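Local coordinates for secondary thiamine-phosphate synthase enzyme (Thermus thermophilus, PDB 2CU5) that probably acts as a secondary thiamine-phosphate synthase and belongs to the UPF0047 (YjbQ) family, at the interface of chains A and B. Coordinates in Å, arbitrary orientation; residue numbers count along the deposited sequence, not the author numbering. Chains: chain A/B, Conserved Hypothetical Protein TT1486.

The interface of chains A and B. Residues chain A 52, 54-55, 58; chain B 75-76, 78, 81.
A:Asp58, on the helix 53-66, receives two successive backbone amides of the B loop, B:Arg75 N at 2.8 Å from OD1 and B:His76 N at 2.9 Å from OD2. This patch joins two copies of a UPF0047 (YjbQ) family protein, three of which make up the deposited assembly, so a trimer is plausible. The amide of B:Arg75 uses the syn lone pair of OD1, nearly straight at 166°, whereas that of B:His76 meets OD2 on its syn side but tilted from the carboxylate plane. B:Ser81, the first residue of the helix 81-90, donates OG to the anti lone pair of OD2 at 2.6 Å. With both oxygens engaged, the carboxylate is fixed in rotation; an alanine here would probably leave the two loop amides and the serine hydroxyl without their acceptor and let the B loop shift.

The imidazole of B:His76, its CG anti to the backbone N (chi1 -175°), reaches past A:Thr54 toward A:Asp52. ND1 donates to A:Asp52 OD2 at 2.9 Å, which lies in the ring plane although the ring nitrogen sits well above the plane of the carboxylate. A:Thr54 OG1 makes a longer bond to the same ND1, 3.2 Å, and gives its hydrogen to A:Asp52 OD1, as does A:Thr54 N from the same face, so A:Thr54, itself in contact with the imidazole, also orients the aspartate. A:Val55 CG2 lies over one face of the imidazole, 3.7 Å from its centroid, and B:Glu78 CB packs on the opposite face. A water bridges A:Asp52 OD2 and B:Glu78 OE1. Another links A:Val55 O to B:Ser81 OG.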
ATOM      1  N   ASP A  52      17.510   5.982 -12.678  1.00 23.67           N
ATOM      2  CA  ASP A  52      18.768   5.404 -12.220  1.00 22.93           C
ATOM      3  C   ASP A  52      18.499   3.925 -11.957  1.00 22.30           C
ATOM      4  O   ASP A  52      17.759   3.576 -11.038  1.00 20.24           O
ATOM      5  CB  ASP A  52      19.247   6.082 -10.938  1.00 23.75           C
ATOM      6  CG  ASP A  52      20.583   5.544 -10.467  1.00 24.78           C
ATOM      7  OD1 ASP A  52      21.005   4.484 -10.981  1.00 22.77           O
ATOM      8  OD2 ASP A  52      21.204   6.171  -9.581  1.00 26.76           O
ATOM      9  N   THR A  54      20.170   1.679 -10.543  1.00 20.94           N
ATOM     10  CA  THR A  54      20.585   1.202  -9.230  1.00 20.66           C
ATOM     11  C   THR A  54      19.500   1.301  -8.163  1.00 20.25           C
ATOM     12  O   THR A  54      19.542   0.576  -7.169  1.00 19.96           O
ATOM     13  CB  THR A  54      21.857   1.935  -8.750  1.00 19.92           C
ATOM     14  OG1 THR A  54      21.602   3.340  -8.631  1.00 20.46           O
ATOM     15  CG2 THR A  54      22.988   1.713  -9.747  1.00 21.02           C
ATOM     16  N   VAL A  55      18.525   2.184  -8.367  1.00 18.31           N
ATOM     17  CA  VAL A  55      17.435   2.315  -7.407  1.00 16.81           C
ATOM     18  C   VAL A  55      16.687   0.979  -7.344  1.00 17.57           C
ATOM     19  O   VAL A  55      16.456   0.432  -6.261  1.00 16.75           O
ATOM     20  CB  VAL A  55      16.457   3.463  -7.801  1.00 17.58           C
ATOM     21  CG1 VAL A  55      15.169   3.368  -6.993  1.00 17.65           C
ATOM     22  CG2 VAL A  55      17.110   4.814  -7.538  1.00 17.55           C
ATOM     23  N   ASP A  58      18.924  -1.744  -5.693  1.00 17.79           N
ATOM     24  CA  ASP A  58      18.965  -1.686  -4.237  1.00 17.95           C
ATOM     25  C   ASP A  58      17.634  -2.099  -3.608  1.00 17.30           C
ATOM     26  O   ASP A  58      17.617  -2.736  -2.553  1.00 16.98           O
ATOM     27  CB  ASP A  58      19.358  -0.282  -3.763  1.00 18.43           C
ATOM     28  CG  ASP A  58      20.811   0.052  -4.063  1.00 18.51           C
ATOM     29  OD1 ASP A  58      21.533  -0.826  -4.573  1.00 18.64           O
ATOM     30  OD2 ASP A  58      21.235   1.194  -3.783  1.00 18.46           O
TER
ATOM     31  N   ARG B  75      24.102   0.185  -4.433  1.00 20.32           N
ATOM     32  CA  ARG B  75      24.770   0.601  -5.657  1.00 22.18           C
ATOM     33  C   ARG B  75      24.346   2.023  -6.021  1.00 22.58           C
ATOM     34  O   ARG B  75      25.013   2.700  -6.806  1.00 22.48           O
ATOM     35  CB  ARG B  75      24.435  -0.382  -6.782  1.00 25.80           C
ATOM     36  CG  ARG B  75      24.762  -1.821  -6.402  1.00 30.26           C
ATOM     37  CD  ARG B  75      24.133  -2.845  -7.333  1.00 36.58           C
ATOM     38  NE  ARG B  75      24.966  -3.132  -8.498  1.00 40.88           N
ATOM     39  CZ  ARG B  75      24.693  -4.073  -9.398  1.00 42.62           C
ATOM     40  NH1 ARG B  75      23.603  -4.821  -9.268  1.00 42.60           N
ATOM     41  NH2 ARG B  75      25.509  -4.268 -10.427  1.00 43.50           N
ATOM     42  N   HIS B  76      23.234   2.468  -5.441  1.00 22.86           N
ATOM     43  CA  HIS B  76      22.714   3.816  -5.663  1.00 23.07           C
ATOM     44  C   HIS B  76      23.595   4.753  -4.839  1.00 24.82           C
ATOM     45  O   HIS B  76      23.346   4.981  -3.653  1.00 23.21           O
ATOM     46  CB  HIS B  76      21.257   3.888  -5.197  1.00 21.62           C
ATOM     47  CG  HIS B  76      20.582   5.191  -5.490  1.00 21.78           C
ATOM     48  ND1 HIS B  76      20.541   5.742  -6.753  1.00 22.02           N
ATOM     49  CD2 HIS B  76      19.887   6.032  -4.690  1.00 21.45           C
ATOM     50  CE1 HIS B  76      19.846   6.866  -6.718  1.00 22.89           C
ATOM     51  NE2 HIS B  76      19.437   7.064  -5.477  1.00 22.19           N
ATOM     52  N   GLU B  78      23.944   7.907  -4.638  1.00 27.20           N
ATOM     53  CA  GLU B  78      23.342   9.100  -4.062  1.00 27.82           C
ATOM     54  C   GLU B  78      23.090   8.853  -2.576  1.00 26.64           C
ATOM     55  O   GLU B  78      23.008   9.792  -1.780  1.00 26.35           O
ATOM     56  CB  GLU B  78      22.034   9.422  -4.790  1.00 30.94           C
ATOM     57  CG  GLU B  78      22.220   9.793  -6.262  1.00 35.91           C
ATOM     58  CD  GLU B  78      22.977   8.736  -7.057  1.00 37.77           C
ATOM     59  OE1 GLU B  78      22.552   7.565  -7.058  1.00 39.46           O
ATOM     60  OE2 GLU B  78      24.000   9.077  -7.687  1.00 43.31           O
ATOM     61  N   SER B  81      18.775   5.129  -1.062  1.00 15.79           N
ATOM     62  CA  SER B  81      17.993   3.935  -1.355  1.00 14.12           C
ATOM     63  C   SER B  81      17.130   3.560  -0.152  1.00 14.52           C
ATOM     64  O   SER B  81      16.061   2.972  -0.310  1.00 14.28           O
ATOM     65  CB  SER B  81      18.898   2.766  -1.724  1.00 14.17           C
ATOM     66  OG  SER B  81      19.406   2.932  -3.028  1.00 15.22           O
TER
HETATM   67  O   HOH W   1      24.080   5.816  -8.492  1.00 23.72           O
HETATM   68  O   HOH W   2      16.556   2.318  -4.024  1.00 24.67           O